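Local coordinates for protein beta-N-acetylhexosaminidase (PDB 4YYF) that probably hydrolyses terminal non-reducing N-acetyl-D-hexosamine residues of N-acetyl-beta-D-hexosaminides, as a member of glycosyl hydrolase family 3, at residues 49-54 / 66-71; 70-75 / 100-105. The protein carries 1 engineered substitution. All blocks are in the same frame, centred on the assembly; numbering follows the deposited sequence.

Interaction 1. Residues 49-54 / 66-71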
loop_
_atom_site.group_PDB
_atom_site.type_symbol
_atom_site.label_atom_id
_atom_site.label_comp_id
_atom_site.label_asym_id
_atom_site.label_seq_id
_atom_site.Cartn_x
_atom_site.Cartn_y
_atom_site.Cartn_z
ATOM N N LEU A 49 10.788 -1.360 3.583
ATOM C CA LEU A 49 10.719 -1.402 2.122
ATOM C C LEU A 49 9.860 -2.568 1.648
ATOM O O LEU A 49 9.917 -3.659 2.219
ATOM C CB LEU A 49 12.126 -1.551 1.518
ATOM C CG LEU A 49 13.234 -0.639 2.061
ATOM C CD1 LEU A 49 14.560 -0.960 1.389
ATOM C CD2 LEU A 49 12.864 0.831 1.878
ATOM N N THR A 50 9.069 -2.341 0.602
ATOM C CA THR A 50 8.370 -3.437 -0.078
ATOM C C THR A 50 8.743 -3.365 -1.548
ATOM O O THR A 50 8.637 -2.301 -2.163
ATOM C CB THR A 50 6.845 -3.330 0.076
ATOM O OG1 THR A 50 6.507 -3.376 1.473
ATOM C CG2 THR A 50 6.154 -4.502 -0.643
ATOM N N VAL A 51 9.212 -4.478 -2.111
ATOM C CA VAL A 51 9.737 -4.435 -3.471
ATOM C C VAL A 51 9.124 -5.500 -4.368
ATOM O O VAL A 51 8.948 -6.651 -3.960
ATOM C CB VAL A 51 11.290 -4.547 -3.497
ATOM C CG1 VAL A 51 11.917 -3.291 -2.915
ATOM C CG2 VAL A 51 11.763 -5.799 -2.739
ATOM N N GLY A 52 8.790 -5.105 -5.590
ATOM C CA GLY A 52 8.264 -6.043 -6.574
ATOM C C GLY A 52 9.334 -7.026 -7.004
ATOM O O GLY A 52 10.503 -6.644 -7.146
ATOM N N VAL A 53 8.936 -8.289 -7.203
ATOM C CA VAL A 53 9.846 -9.360 -7.606
ATOM C C VAL A 53 9.367 -10.001 -8.908
ATOM O O VAL A 53 8.174 -10.025 -9.169
ATOM C CB VAL A 53 9.956 -10.437 -6.514
ATOM C CG1 VAL A 53 10.510 -9.835 -5.217
ATOM C CG2 VAL A 53 8.599 -11.084 -6.256
ATOM N N THR A 54 10.292 -10.507 -9.729
ATOM C CA THR A 54 9.932 -11.072 -11.034
ATOM C C THR A 54 9.672 -12.577 -10.981
ATOM O O THR A 54 8.947 -13.128 -11.820
ATOM C CB THR A 54 11.020 -10.825 -12.090
ATOM O OG1 THR A 54 12.277 -11.290 -11.584
ATOM C CG2 THR A 54 11.119 -9.350 -12.431
ATOM N N HIS A 66 19.185 -9.008 1.637
ATOM C CA HIS A 66 18.914 -7.672 2.141
ATOM C C HIS A 66 17.858 -7.607 3.231
ATOM O O HIS A 66 17.703 -6.569 3.858
ATOM C CB HIS A 66 18.539 -6.740 0.975
ATOM C CG HIS A 66 19.591 -6.668 -0.077
ATOM N ND1 HIS A 66 20.770 -5.960 0.103
ATOM C CD2 HIS A 66 19.684 -7.229 -1.306
ATOM C CE1 HIS A 66 21.528 -6.092 -0.965
ATOM N NE2 HIS A 66 20.894 -6.857 -1.841
ATOM N N HIS A 67 17.130 -8.697 3.456
ATOM C CA HIS A 67 16.132 -8.727 4.544
ATOM C C HIS A 67 15.041 -7.676 4.376
ATOM O O HIS A 67 14.562 -7.101 5.370
ATOM C CB HIS A 67 16.798 -8.545 5.900
ATOM C CG HIS A 67 17.890 -9.527 6.161
ATOM N ND1 HIS A 67 17.695 -10.891 6.078
ATOM C CD2 HIS A 67 19.193 -9.356 6.489
ATOM C CE1 HIS A 67 18.829 -11.513 6.347
ATOM N NE2 HIS A 67 19.754 -10.604 6.596
ATOM N N VAL A 68 14.637 -7.433 3.134
ATOM C CA VAL A 68 13.509 -6.531 2.882
ATOM C C VAL A 68 12.254 -7.065 3.569
ATOM O O VAL A 68 12.023 -8.291 3.632
ATOM C CB VAL A 68 13.247 -6.288 1.373
ATOM C CG1 VAL A 68 14.400 -5.523 0.733
ATOM C CG2 VAL A 68 12.979 -7.608 0.630
ATOM N N GLY A 69 11.452 -6.155 4.113
ATOM C CA GLY A 69 10.298 -6.558 4.899
ATOM C C GLY A 69 9.187 -7.135 4.043
ATOM O O GLY A 69 8.396 -7.964 4.501
ATOM N N GLY A 70 9.115 -6.700 2.792
ATOM C CA GLY A 70 8.018 -7.148 1.952
ATOM C C GLY A 70 8.413 -7.325 0.510
ATOM O O GLY A 70 9.313 -6.651 0.009
ATOM N N ILE A 71 7.741 -8.258 -0.162
ATOM C CA ILE A 71 7.858 -8.395 -1.606
ATOM C C ILE A 71 6.475 -8.236 -2.219
ATOM O O ILE A 71 5.472 -8.571 -1.587
ATOM C CB ILE A 71 8.471 -9.750 -2.018
ATOM C CG1 ILE A 71 7.667 -10.907 -1.426
ATOM C CG2 ILE A 71 9.956 -9.809 -1.597
ATOM C CD1 ILE A 71 8.084 -12.290 -1.967
#
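One face of the Gly70 carbonyl takes both Thr50 CG2 and the N-H of Val51. CG2 of Thr50 stands straight over the Gly70 carbonyl carbon at 3.8 Å, and the N-H of Val51 comes from that same side, 45° out of the carbonyl plane, to hydrogen-bond Gly70 O (N to O 3.0 Å). CA of Thr50 adds a CA-H...O contact to this oxygen, and CG2 of Val51 lies 3.8 Å from Gly70 O, beside the oxygen and close to the carbonyl plane. At the near end of the pairing, Gly70 N gives a weak, bent bond to Leu49 O at 3.2 Å. With Gly70 lacking a side chain, Thr50 packs against bare backbone, its OG1 4.1 Å from Gly70 CA; CG2 is turned anti to the Thr50 backbone N (OG1 chi1 -60°), while OG1 is hydrogen-bonded to Asn318. These are parallel bridges between the first two strands of the TIM barrel, joined through helix 56-66 as a beta-alpha-beta unit. Val51 and Ile71 turn to the opposite face of the sheet from Thr50, toward the helices. There CG2 of Val51 meets CG2 of Val68 at 4.0 Å, the two side chains crossing at about a right angle. Farther on, CG1 of Val53 packs obliquely against CG2 of Ile71 at 3.7 Å and also touches Ile71 CB, while CA of Ile71 makes a CA-H...O contact of 3.1 Å to Val51 O. Val62 of helix 56-66 covers Val68 and Ile71, Ala59 lies on Val53, and Val327 of helix 327-340 reaches Val51.

Interaction 2. Residues 70-75 / 100-105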
loop_
_atom_site.group_PDB
_atom_site.type_symbol
_atom_site.label_atom_id
_atom_site.label_comp_id
_atom_site.label_asym_id
_atom_site.label_seq_id
_atom_site.Cartn_x
_atom_site.Cartn_y
_atom_site.Cartn_z
ATOM N N GLY A 70 9.115 -6.700 2.792
ATOM C CA GLY A 70 8.018 -7.148 1.952
ATOM C C GLY A 70 8.413 -7.325 0.510
ATOM O O GLY A 70 9.313 -6.651 0.009
ATOM N N ILE A 71 7.741 -8.258 -0.162
ATOM C CA ILE A 71 7.858 -8.395 -1.606
ATOM C C ILE A 71 6.475 -8.236 -2.219
ATOM O O ILE A 71 5.472 -8.571 -1.587
ATOM C CB ILE A 71 8.471 -9.750 -2.018
ATOM C CG1 ILE A 71 7.667 -10.907 -1.426
ATOM C CG2 ILE A 71 9.956 -9.809 -1.597
ATOM C CD1 ILE A 71 8.084 -12.290 -1.967
HETATM N N MSE A 72 6.415 -7.709 -3.438
HETATM C CA MSE A 72 5.133 -7.517 -4.090
HETATM C C MSE A 72 5.024 -8.380 -5.345
HETATM O O MSE A 72 5.967 -8.490 -6.129
HETATM C CB MSE A 72 4.901 -6.054 -4.466
HETATM C CG MSE A 72 3.504 -5.839 -5.031
HETATM SE SE MSE A 72 3.211 -4.030 -5.636
HETATM C CE MSE A 72 1.320 -4.158 -6.097
ATOM N N ILE A 73 3.855 -8.984 -5.516
ATOM C CA ILE A 73 3.535 -9.762 -6.696
ATOM C C ILE A 73 2.795 -8.830 -7.650
ATOM O O ILE A 73 1.818 -8.192 -7.262
ATOM C CB ILE A 73 2.589 -10.920 -6.336
ATOM C CG1 ILE A 73 3.182 -11.791 -5.218
ATOM C CG2 ILE A 73 2.253 -11.752 -7.556
ATOM C CD1 ILE A 73 4.524 -12.415 -5.546
ATOM N N GLY A 74 3.229 -8.757 -8.905
ATOM C CA GLY A 74 2.550 -7.911 -9.870
ATOM C C GLY A 74 2.395 -8.579 -11.211
ATOM O O GLY A 74 2.678 -9.772 -11.348
ATOM N N SER A 75 1.965 -7.815 -12.214
ATOM C CA SER A 75 1.847 -8.345 -13.571
ATOM C C SER A 75 3.204 -8.815 -14.117
ATOM O O SER A 75 3.263 -9.642 -15.017
ATOM C CB SER A 75 1.242 -7.297 -14.506
ATOM O OG SER A 75 2.000 -6.108 -14.452
ATOM N N ALA A 100 6.288 -10.072 4.454
ATOM C CA ALA A 100 4.969 -9.658 3.969
ATOM C C ALA A 100 4.923 -9.861 2.467
ATOM O O ALA A 100 5.869 -9.531 1.756
ATOM C CB ALA A 100 4.680 -8.193 4.317
ATOM N N VAL A 101 3.821 -10.414 1.977
ATOM C CA VAL A 101 3.687 -10.706 0.559
ATOM C C VAL A 101 2.443 -9.991 0.064
ATOM O O VAL A 101 1.345 -10.320 0.486
ATOM C CB VAL A 101 3.540 -12.221 0.332
ATOM C CG1 VAL A 101 3.343 -12.527 -1.173
ATOM C CG2 VAL A 101 4.788 -12.942 0.881
ATOM N N SER A 102 2.621 -9.009 -0.817
ATOM C CA SER A 102 1.522 -8.127 -1.198
ATOM C C SER A 102 1.195 -8.249 -2.676
ATOM O O SER A 102 2.002 -8.760 -3.458
ATOM C CB SER A 102 1.859 -6.679 -0.842
ATOM O OG SER A 102 3.060 -6.268 -1.484
ATOM N N VAL A 103 0.010 -7.761 -3.054
ATOM C CA VAL A 103 -0.482 -7.866 -4.419
ATOM C C VAL A 103 -1.596 -6.833 -4.634
ATOM O O VAL A 103 -2.263 -6.428 -3.674
ATOM C CB VAL A 103 -1.027 -9.304 -4.693
ATOM C CG1 VAL A 103 -2.276 -9.588 -3.832
ATOM C CG2 VAL A 103 -1.342 -9.501 -6.185
ATOM N N ASP A 104 -1.774 -6.391 -5.876
ATOM C CA ASP A 104 -2.968 -5.641 -6.275
ATOM C C ASP A 104 -4.076 -6.612 -6.692
ATOM O O ASP A 104 -4.136 -7.030 -7.843
ATOM C CB ASP A 104 -2.677 -4.739 -7.476
ATOM C CG ASP A 104 -2.067 -3.401 -7.091
ATOM O OD1 ASP A 104 -2.075 -3.042 -5.893
ATOM O OD2 ASP A 104 -1.586 -2.691 -8.007
ATOM N N GLU A 105 -4.966 -6.963 -5.776
ATOM C CA GLU A 105 -6.063 -7.868 -6.117
ATOM C C GLU A 105 -7.406 -7.203 -5.782
ATOM O O GLU A 105 -7.986 -7.438 -4.716
ATOM C CB GLU A 105 -5.875 -9.215 -5.400
ATOM C CG GLU A 105 -6.875 -10.287 -5.775
ATOM C CD GLU A 105 -7.125 -10.381 -7.267
ATOM O OE1 GLU A 105 -8.223 -9.987 -7.709
ATOM O OE2 GLU A 105 -6.239 -10.866 -8.004
HETATM O O HOH W 1 4.542 -6.895 0.949
HETATM O O HOH W 2 0.019 -6.514 -7.973
#
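Ser102 sits between Ile71 and Ile73 in a parallel ladder: its N bonds Ile71 O at 3.0 Å, and its O takes the N-H of Ile73 at 2.8 Å, almost straight (177° at the hydrogen). Ile71 N completes the pattern on Ala100 O. On one side of the sheet Met72 runs past Ser102, with CB 3.5 Å from Ser102 OG. The selenomethionine chain is anti at all three torsions (chi3 -175°), which carries CE over the face of the Asp104 carboxylate, 3.6 Å from its CG. The other side is aliphatic: CG1 of Ile73 meets CG1 of Val101 at 4.1 Å, and CG2 of Val103 rests against Ile73 CB. Two waters form the next shell. One donates to Ile71 O and is hydrogen-bonded to Ser102 OG; the other links the strands farther along, donating to Ile73 O (2.6 Å) and accepting from Asp104 N (2.8 Å). Asp104 lies close to a formic acid molecule, probably from the crystallisation liquor. Phe155 packs on Met72, Ser102 and Asp104. Leu87 of helix 86-93 covers Ile71 and Val101 in this beta-alpha-beta unit, and strand 70-73 runs between strands 49-52 and 100-107, the latter pairing onward with 153-154.

In the fold
Interactions 1 and 2 are both buried and share strand 70-73, which lies between strands 49-52 and 100-107 of the barrel; their centres are 9 Å apart. The bonding continues across the junction, with probable hydrogen bonds from Met72 N to Val51 O and from Ala100 N to Gly69 O. Ile71 belongs to the helix-facing layer of both, under helices 56-66 and 86-93. On the other face Thr50 CG2 touches Ser102 OG. The chemistry differs: interaction 1 is carried by backbone bonds and aliphatic side chains, whereas interaction 2 includes two waters and reaches the partly exposed Asp104 carboxylate, toward the C-terminal ends of the strands, where TIM-barrel enzymes carry their active sites.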